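PDB 5EVJ: arsenite methyltransferase, which probably methylates trivalent arsenic, using S-adenosylmethionine as methyl donor and thioredoxin as reductant, to give methylated arsenicals. Local coordinates for residues Leu189-Glu194 with Arg272-Pro277; Leu182-Tyr186 with Lys236-Thr240; Pro242-Glu246 with Asp305-His310. The protein carries 15 engineered substitutions. The contacts are given in a common frame with arbitrary orientation. Numbering follows the deposited sequence.

Contact 1. Residues Leu189-Glu194 with Arg272-Pro277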
loop_
_atom_site.group_PDB
_atom_site.type_symbol
_atom_site.label_atom_id
_atom_site.label_comp_id
_atom_site.label_asym_id
_atom_site.label_seq_id
_atom_site.Cartn_x
_atom_site.Cartn_y
_atom_site.Cartn_z
ATOM N N LEU A 189 0.311 -12.526 -2.524
ATOM C CA LEU A 189 -1.073 -12.002 -2.585
ATOM C C LEU A 189 -2.011 -13.029 -3.170
ATOM O O LEU A 189 -1.742 -13.683 -4.185
ATOM C CB LEU A 189 -1.159 -10.697 -3.433
ATOM C CG LEU A 189 -0.645 -9.446 -2.700
ATOM C CD1 LEU A 189 -0.473 -8.276 -3.656
ATOM C CD2 LEU A 189 -1.596 -9.117 -1.532
ATOM N N ALA A 190 -3.149 -13.142 -2.532
ATOM C CA ALA A 190 -4.211 -13.909 -3.087
ATOM C C ALA A 190 -4.926 -13.083 -4.169
ATOM O O ALA A 190 -4.923 -11.888 -4.146
ATOM C CB ALA A 190 -5.208 -14.229 -1.979
ATOM N N PRO A 191 -5.591 -13.747 -5.085
ATOM C CA PRO A 191 -6.402 -12.970 -6.026
ATOM C C PRO A 191 -7.325 -11.967 -5.342
ATOM O O PRO A 191 -7.885 -12.241 -4.247
ATOM C CB PRO A 191 -7.200 -14.014 -6.795
ATOM C CG PRO A 191 -6.439 -15.328 -6.563
ATOM C CD PRO A 191 -5.531 -15.200 -5.375
ATOM N N GLY A 192 -7.455 -10.791 -5.973
ATOM C CA GLY A 192 -8.321 -9.716 -5.455
ATOM C C GLY A 192 -7.679 -8.977 -4.305
ATOM O O GLY A 192 -8.275 -8.014 -3.738
ATOM N N GLY A 193 -6.428 -9.329 -4.015
ATOM C CA GLY A 193 -5.660 -8.599 -2.987
ATOM C C GLY A 193 -4.957 -7.369 -3.500
ATOM O O GLY A 193 -4.980 -7.061 -4.682
ATOM N N GLU A 194 -4.255 -6.693 -2.613
ATOM C CA GLU A 194 -3.650 -5.466 -2.928
ATOM C C GLU A 194 -2.298 -5.289 -2.167
ATOM O O GLU A 194 -2.206 -5.565 -0.966
ATOM C CB GLU A 194 -4.612 -4.332 -2.514
ATOM C CG GLU A 194 -4.110 -2.938 -2.848
ATOM C CD GLU A 194 -4.841 -1.794 -2.128
ATOM O OE1 GLU A 194 -5.907 -2.006 -1.500
ATOM O OE2 GLU A 194 -4.360 -0.626 -2.208
ATOM N N ARG A 272 -1.424 2.024 -4.805
ATOM C CA ARG A 272 -2.315 0.914 -4.738
ATOM C C ARG A 272 -2.040 -0.049 -5.882
ATOM O O ARG A 272 -2.209 0.299 -7.059
ATOM C CB ARG A 272 -3.752 1.387 -4.755
ATOM C CG ARG A 272 -4.000 2.414 -3.645
ATOM C CD ARG A 272 -5.518 2.551 -3.447
ATOM N NE ARG A 272 -6.112 1.432 -2.700
ATOM C CZ ARG A 272 -7.249 1.479 -1.990
ATOM N NH1 ARG A 272 -7.985 2.577 -1.951
ATOM N NH2 ARG A 272 -7.664 0.398 -1.275
ATOM N N LEU A 273 -1.650 -1.280 -5.526
ATOM C CA LEU A 273 -1.237 -2.256 -6.493
ATOM C C LEU A 273 -2.131 -3.491 -6.335
ATOM O O LEU A 273 -1.845 -4.406 -5.505
ATOM C CB LEU A 273 0.203 -2.588 -6.264
ATOM C CG LEU A 273 1.336 -1.834 -6.972
ATOM C CD1 LEU A 273 1.072 -0.353 -7.207
ATOM C CD2 LEU A 273 2.654 -2.057 -6.227
ATOM N N PHE A 274 -3.184 -3.538 -7.145
ATOM C CA PHE A 274 -4.145 -4.583 -7.022
ATOM C C PHE A 274 -3.752 -5.708 -7.843
ATOM O O PHE A 274 -3.203 -5.500 -8.972
ATOM C CB PHE A 274 -5.514 -4.132 -7.508
ATOM C CG PHE A 274 -6.225 -3.297 -6.513
ATOM C CD1 PHE A 274 -7.068 -3.896 -5.545
ATOM C CD2 PHE A 274 -6.038 -1.914 -6.489
ATOM C CE1 PHE A 274 -7.726 -3.118 -4.597
ATOM C CE2 PHE A 274 -6.709 -1.138 -5.565
ATOM C CZ PHE A 274 -7.574 -1.713 -4.599
ATOM N N LYS A 275 -4.138 -6.897 -7.341
ATOM C CA LYS A 275 -3.897 -8.115 -8.071
ATOM C C LYS A 275 -5.221 -8.759 -8.493
ATOM O O LYS A 275 -5.941 -9.268 -7.691
ATOM C CB LYS A 275 -3.012 -9.060 -7.228
ATOM C CG LYS A 275 -2.945 -10.457 -7.807
ATOM C CD LYS A 275 -1.856 -11.327 -7.178
ATOM C CE LYS A 275 -1.931 -12.845 -7.608
ATOM N NZ LYS A 275 -0.832 -13.651 -6.869
ATOM N N VAL A 276 -5.515 -8.776 -9.759
ATOM C CA VAL A 276 -6.763 -9.427 -10.198
ATOM C C VAL A 276 -6.432 -10.173 -11.464
ATOM O O VAL A 276 -6.609 -9.666 -12.581
ATOM C CB VAL A 276 -7.928 -8.407 -10.380
ATOM C CG1 VAL A 276 -9.201 -9.164 -10.637
ATOM C CG2 VAL A 276 -8.052 -7.492 -9.162
ATOM N N PRO A 277 -5.884 -11.366 -11.301
ATOM C CA PRO A 277 -5.240 -12.044 -12.442
ATOM C C PRO A 277 -6.100 -12.091 -13.679
ATOM O O PRO A 277 -7.269 -12.455 -13.624
ATOM C CB PRO A 277 -4.945 -13.486 -11.894
ATOM C CG PRO A 277 -4.743 -13.248 -10.404
ATOM C CD PRO A 277 -5.793 -12.171 -10.059
#
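The carboxylate of Glu194 meets the guanidinium of Arg272 in a two-pronged salt bridge. Arg272 NE lies 2.7 Å from Glu194 OE2, although the place of OE2 is less certain, and Arg272 NH2 donates to Glu194 OE1 at 3.0 Å. OE1 also bonds to Tyr332. Lys275 N donates to Gly193 O and Gly192 N to Lys275 O, both at 2.8 Å. The extended Lys275 side chain reaches back, so that NZ bonds to Leu189 O at 2.8 Å, and it bonds to Tyr186 O as well. Glu194 and Phe274 form an antiparallel non-hydrogen-bonded pair, CA to CA 4.2 Å. Glu194 CG sits over the Phe274 ring, 3.9 Å from its centroid, as a CH-pi contact. In the type II turn, Ala190 to Gly193, Gly192 takes the usual third-position positive phi, which favours glycine. At its corner Pro191 CB touches Pro277 CD at 4.0 Å. The buried carboxylate and guanidinium thus neutralise each other, and backbone bonds continue the pairing of strands 193-202 and 266-274 into the turn.

Contact 2. Residues Leu182-Tyr186 with Lys236-Thr240. Engineered in segment 182-186: Ala185 (natural residue Cys).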
loop_
_atom_site.group_PDB
_atom_site.type_symbol
_atom_site.label_atom_id
_atom_site.label_comp_id
_atom_site.label_asym_id
_atom_site.label_seq_id
_atom_site.Cartn_x
_atom_site.Cartn_y
_atom_site.Cartn_z
ATOM N N LEU A 182 8.892 -6.564 -5.019
ATOM C CA LEU A 182 7.652 -6.391 -5.747
ATOM C C LEU A 182 7.131 -7.730 -6.196
ATOM O O LEU A 182 5.963 -8.036 -5.960
ATOM C CB LEU A 182 7.860 -5.436 -6.936
ATOM C CG LEU A 182 7.581 -3.965 -6.671
ATOM C CD1 LEU A 182 7.448 -3.556 -5.228
ATOM C CD2 LEU A 182 8.563 -3.034 -7.356
ATOM N N SER A 183 7.981 -8.544 -6.824
ATOM C CA SER A 183 7.470 -9.821 -7.346
ATOM C C SER A 183 7.085 -10.810 -6.226
ATOM O O SER A 183 6.147 -11.629 -6.390
ATOM C CB SER A 183 8.430 -10.459 -8.379
ATOM O OG SER A 183 9.666 -10.869 -7.811
ATOM N N GLU A 184 7.731 -10.657 -5.072
ATOM C CA GLU A 184 7.357 -11.470 -3.895
ATOM C C GLU A 184 6.006 -11.069 -3.316
ATOM O O GLU A 184 5.138 -11.959 -3.057
ATOM C CB GLU A 184 8.484 -11.474 -2.832
ATOM C CG GLU A 184 9.639 -12.351 -3.377
ATOM C CD GLU A 184 9.340 -13.845 -3.235
ATOM O OE1 GLU A 184 8.995 -14.543 -4.271
ATOM O OE2 GLU A 184 9.448 -14.304 -2.047
ATOM N N ALA A 185 5.813 -9.746 -3.114
ATOM C CA ALA A 185 4.480 -9.178 -2.793
ATOM C C ALA A 185 3.447 -9.776 -3.709
ATOM O O ALA A 185 2.457 -10.391 -3.260
ATOM C CB ALA A 185 4.473 -7.667 -2.927
ATOM N N TYR A 186 3.747 -9.715 -4.998
ATOM C CA TYR A 186 2.830 -10.237 -5.992
ATOM C C TYR A 186 2.536 -11.748 -5.757
ATOM O O TYR A 186 1.374 -12.201 -5.940
ATOM C CB TYR A 186 3.329 -9.983 -7.420
ATOM C CG TYR A 186 2.275 -10.291 -8.432
ATOM C CD1 TYR A 186 2.092 -11.618 -8.957
ATOM C CD2 TYR A 186 1.398 -9.290 -8.843
ATOM C CE1 TYR A 186 1.095 -11.901 -9.905
ATOM C CE2 TYR A 186 0.413 -9.549 -9.799
ATOM C CZ TYR A 186 0.253 -10.847 -10.300
ATOM O OH TYR A 186 -0.774 -11.035 -11.210
ATOM N N LYS A 236 6.066 -4.722 -14.858
ATOM C CA LYS A 236 6.826 -5.936 -15.308
ATOM C C LYS A 236 6.563 -7.183 -14.431
ATOM O O LYS A 236 6.686 -8.337 -14.854
ATOM C CB LYS A 236 8.358 -5.711 -15.265
ATOM C CG LYS A 236 8.950 -5.104 -16.530
ATOM C CD LYS A 236 10.414 -4.704 -16.262
ATOM C CE LYS A 236 10.835 -3.632 -17.285
ATOM N NZ LYS A 236 12.216 -3.091 -17.016
ATOM N N VAL A 237 6.267 -6.912 -13.189
ATOM C CA VAL A 237 6.051 -7.910 -12.217
ATOM C C VAL A 237 4.578 -8.360 -12.217
ATOM O O VAL A 237 4.275 -9.410 -11.703
ATOM C CB VAL A 237 6.477 -7.234 -10.922
ATOM C CG1 VAL A 237 5.555 -7.525 -9.797
ATOM C CG2 VAL A 237 7.964 -7.405 -10.654
ATOM N N GLY A 238 3.649 -7.609 -12.831
ATOM C CA GLY A 238 2.271 -8.098 -12.998
ATOM C C GLY A 238 1.264 -7.095 -12.414
ATOM O O GLY A 238 0.063 -7.277 -12.606
ATOM N N PHE A 239 1.742 -6.042 -11.722
ATOM C CA PHE A 239 0.897 -4.927 -11.279
ATOM C C PHE A 239 0.707 -3.947 -12.449
ATOM O O PHE A 239 1.435 -2.944 -12.588
ATOM C CB PHE A 239 1.537 -4.218 -10.110
ATOM C CG PHE A 239 1.553 -5.043 -8.848
ATOM C CD1 PHE A 239 0.353 -5.548 -8.313
ATOM C CD2 PHE A 239 2.768 -5.361 -8.210
ATOM C CE1 PHE A 239 0.377 -6.289 -7.129
ATOM C CE2 PHE A 239 2.783 -6.133 -7.038
ATOM C CZ PHE A 239 1.588 -6.577 -6.499
ATOM N N THR A 240 -0.278 -4.228 -13.300
ATOM C CA THR A 240 -0.365 -3.555 -14.565
ATOM C C THR A 240 -0.835 -2.125 -14.503
ATOM O O THR A 240 -0.636 -1.400 -15.469
ATOM C CB THR A 240 -1.230 -4.362 -15.461
ATOM O OG1 THR A 240 -0.777 -5.700 -15.351
ATOM C CG2 THR A 240 -1.165 -3.884 -16.939
#
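Tyr186 and Val237 are the main bumps of this contact between helix 178-188 and the end of helix 227-237. The Val237 side chain points at the other helix and fills the hollow between Leu182, Ser183 and Tyr186. Its CG2 lies 3.8 Å from Ser183 CB and 4.2 Å from Leu182 CB. Its CG1 lies 4.1 Å from Tyr186 CB. The backbones come close here, with Ser183 CA 5.4 Å from Val237 CA.

In return, the Tyr186 ring enters the space beside Val237, Gly238 and Phe239. Val237 O lies over one face of the ring, 3.9 Å from Tyr186 CG. Gly238 O is 3.6 Å from Tyr186 CE2. Gly238 ends its helix in a Schellman motif with positive phi. At these backbone angles a CB would jam against the carbonyl O of Val237, which alone calls for glycine, and it would also crowd Tyr186 CE2.

Phe239 closes the hollow. The edge of Tyr186 meets its face in a T-shaped pair, with centroids 5.1 Å apart and planes at 74°. Tyr186 CD2 to Phe239 CZ is 3.6 Å. Lys275 adds a cation-pi contact to Tyr186, and Leu182 also packs on Phe230 and Leu233. Between the two segments the chemistry is mostly apolar and aromatic, with backbone carbonyl oxygens packed against the Tyr186 ring. Their fit therefore rests on shape, joining two helices of the Rossmann-like methyltransferase fold without a direct polar bond.

Contact 3. Residues Pro242-Glu246 with Asp305-His310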
loop_
_atom_site.group_PDB
_atom_site.type_symbol
_atom_site.label_atom_id
_atom_site.label_comp_id
_atom_site.label_asym_id
_atom_site.label_seq_id
_atom_site.Cartn_x
_atom_site.Cartn_y
_atom_site.Cartn_z
ATOM N N PRO A 242 -0.792 0.533 -11.470
ATOM C CA PRO A 242 -0.632 1.189 -10.197
ATOM C C PRO A 242 -1.490 2.434 -10.095
ATOM O O PRO A 242 -1.617 3.128 -11.051
ATOM C CB PRO A 242 0.858 1.628 -10.194
ATOM C CG PRO A 242 1.532 0.646 -11.061
ATOM C CD PRO A 242 0.500 0.480 -12.185
ATOM N N ARG A 243 -2.053 2.699 -8.920
ATOM C CA ARG A 243 -2.924 3.844 -8.713
ATOM C C ARG A 243 -2.392 4.585 -7.537
ATOM O O ARG A 243 -2.034 4.013 -6.523
ATOM C CB ARG A 243 -4.357 3.394 -8.424
ATOM C CG ARG A 243 -5.073 2.742 -9.597
ATOM C CD ARG A 243 -5.672 3.736 -10.592
ATOM N NE ARG A 243 -6.248 2.967 -11.704
ATOM C CZ ARG A 243 -7.551 2.756 -11.848
ATOM N NH1 ARG A 243 -8.388 3.294 -10.989
ATOM N NH2 ARG A 243 -8.015 2.029 -12.861
ATOM N N GLN A 244 -2.341 5.880 -7.691
ATOM C CA GLN A 244 -1.827 6.787 -6.705
ATOM C C GLN A 244 -3.002 7.181 -5.771
ATOM O O GLN A 244 -4.033 7.735 -6.204
ATOM C CB GLN A 244 -1.223 7.962 -7.494
ATOM C CG GLN A 244 -0.987 9.192 -6.657
ATOM C CD GLN A 244 -0.159 10.232 -7.388
ATOM O OE1 GLN A 244 0.868 9.918 -7.993
ATOM N NE2 GLN A 244 -0.619 11.483 -7.341
ATOM N N LEU A 245 -2.891 6.895 -4.491
ATOM C CA LEU A 245 -3.999 7.256 -3.608
ATOM C C LEU A 245 -3.819 8.695 -3.132
ATOM O O LEU A 245 -4.772 9.451 -3.066
ATOM C CB LEU A 245 -4.067 6.291 -2.390
ATOM C CG LEU A 245 -5.112 6.674 -1.299
ATOM C CD1 LEU A 245 -6.526 6.751 -1.877
ATOM C CD2 LEU A 245 -5.101 5.800 -0.062
ATOM N N GLU A 246 -2.582 9.078 -2.809
ATOM C CA GLU A 246 -2.281 10.441 -2.433
ATOM C C GLU A 246 -0.770 10.732 -2.433
ATOM O O GLU A 246 0.076 9.844 -2.249
ATOM C CB GLU A 246 -2.846 10.771 -1.065
ATOM C CG GLU A 246 -2.071 10.157 0.089
ATOM C CD GLU A 246 -2.864 10.249 1.385
ATOM O OE1 GLU A 246 -3.053 11.377 1.909
ATOM O OE2 GLU A 246 -3.315 9.193 1.876
ATOM N N ASP A 305 -12.805 7.096 -1.421
ATOM C CA ASP A 305 -11.728 7.223 -2.439
ATOM C C ASP A 305 -10.998 5.921 -2.793
ATOM O O ASP A 305 -10.181 5.429 -1.998
ATOM C CB ASP A 305 -10.685 8.253 -1.977
ATOM C CG ASP A 305 -11.314 9.665 -1.736
ATOM O OD1 ASP A 305 -12.090 10.154 -2.603
ATOM O OD2 ASP A 305 -11.064 10.228 -0.652
ATOM N N LEU A 306 -11.247 5.385 -3.985
ATOM C CA LEU A 306 -10.378 4.355 -4.507
ATOM C C LEU A 306 -8.982 4.955 -4.675
ATOM O O LEU A 306 -7.967 4.386 -4.261
ATOM C CB LEU A 306 -10.879 3.859 -5.860
ATOM C CG LEU A 306 -9.934 2.897 -6.633
ATOM C CD1 LEU A 306 -9.730 1.553 -5.880
ATOM C CD2 LEU A 306 -10.585 2.587 -7.987
ATOM N N ASP A 307 -8.892 6.061 -5.396
ATOM C CA ASP A 307 -7.560 6.651 -5.676
ATOM C C ASP A 307 -7.846 8.105 -5.909
ATOM O O ASP A 307 -9.014 8.495 -5.869
ATOM C CB ASP A 307 -6.872 6.004 -6.887
ATOM C CG ASP A 307 -7.729 6.007 -8.129
ATOM O OD1 ASP A 307 -8.294 7.074 -8.484
ATOM O OD2 ASP A 307 -7.825 4.937 -8.796
ATOM N N ASP A 308 -6.812 8.897 -6.190
ATOM C CA ASP A 308 -6.997 10.338 -6.281
ATOM C C ASP A 308 -7.756 10.814 -7.523
ATOM O O ASP A 308 -7.983 12.004 -7.631
ATOM C CB ASP A 308 -5.657 11.055 -6.189
ATOM C CG ASP A 308 -4.726 10.710 -7.347
ATOM O OD1 ASP A 308 -5.109 10.010 -8.306
ATOM O OD2 ASP A 308 -3.559 11.122 -7.259
ATOM N N HIS A 309 -8.119 9.905 -8.444
ATOM C CA HIS A 309 -9.029 10.247 -9.602
ATOM C C HIS A 309 -10.375 9.566 -9.541
ATOM O O HIS A 309 -11.146 9.619 -10.498
ATOM C CB HIS A 309 -8.356 9.917 -10.943
ATOM C CG HIS A 309 -7.095 10.687 -11.138
ATOM N ND1 HIS A 309 -7.086 12.033 -11.450
ATOM C CD2 HIS A 309 -5.802 10.333 -10.981
ATOM C CE1 HIS A 309 -5.846 12.466 -11.509
ATOM N NE2 HIS A 309 -5.043 11.454 -11.234
ATOM N N HIS A 310 -10.666 8.904 -8.431
ATOM C CA HIS A 310 -11.914 8.114 -8.361
ATOM C C HIS A 310 -12.484 8.180 -6.977
ATOM O O HIS A 310 -12.100 7.396 -6.107
ATOM C CB HIS A 310 -11.693 6.636 -8.744
ATOM C CG HIS A 310 -11.200 6.439 -10.145
ATOM N ND1 HIS A 310 -9.875 6.588 -10.492
ATOM C CD2 HIS A 310 -11.862 6.118 -11.287
ATOM C CE1 HIS A 310 -9.737 6.347 -11.785
ATOM N NE2 HIS A 310 -10.932 6.060 -12.289
#
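Arg243, Leu245 and Asp308 have the most surface covered here, between strand 243-249 and the loop leading to strand 310-313. Arg243 points toward the loop. Its NH1 forms a salt bridge with Asp307 OD2 at 2.8 Å and also bonds to Thr324. The same NH1 lies over one face of the His310 ring, 3.4 Å from His310 CE1. A second charged partner, Asp241, pairs with Arg243 NH2. Leu245 starts out away from the loop, yet its CD1 folds back to 3.7 Å from Leu306 O and 3.9 Å from Asp307 CA. Asp308 is tied to Gln244 twice. Asp308 N donates to Gln244 O at 3.0 Å, and Gln244 NE2 donates to Asp308 OD2 at 3.0 Å.

The loop also holds its own shape. Asp307 OD1 accepts from His310 ND1 at 2.6 Å and from His309 N at 2.8 Å. Asp307 to His310 form a type I beta turn. Strand 243-249 is an edge strand, next to 266-274, in the seven-stranded sheet of class I methyltransferases. Against it lies this turn between strands 303-305 and 310-313, with an Asx turn at Asp307 and a classic beta bulge in which Leu306 and Asp307 both face His310.

How the contacts relate
Strand 266-274 ties contact 1 to contact 3, since its neighbour on the far side from 193-202 is 243-249. Arg272 N lies 2.7 Å from Arg243 O. A probable hydrogen bond from Arg272 NH1 to Leu306 O, 2.9 Å, also carries contact 1 to contact 3. Their centres are about 15 Å apart. The centres of contacts 1 and 2 are about 10 Å apart, and the two touch. Lys275 NZ reaches Tyr186 O at 2.8 Å, and Leu273 O is 3.3 Å from Phe239 CE1. Helix 178-188 runs straight into strand 189-190. The centres of contacts 2 and 3 are about 19 Å apart, joined by the chain between Thr240 and Pro242. A sodium ion lies about 8 Å from the Asp305 side chain and about 13 Å from that of Arg272, too far for either to bind it.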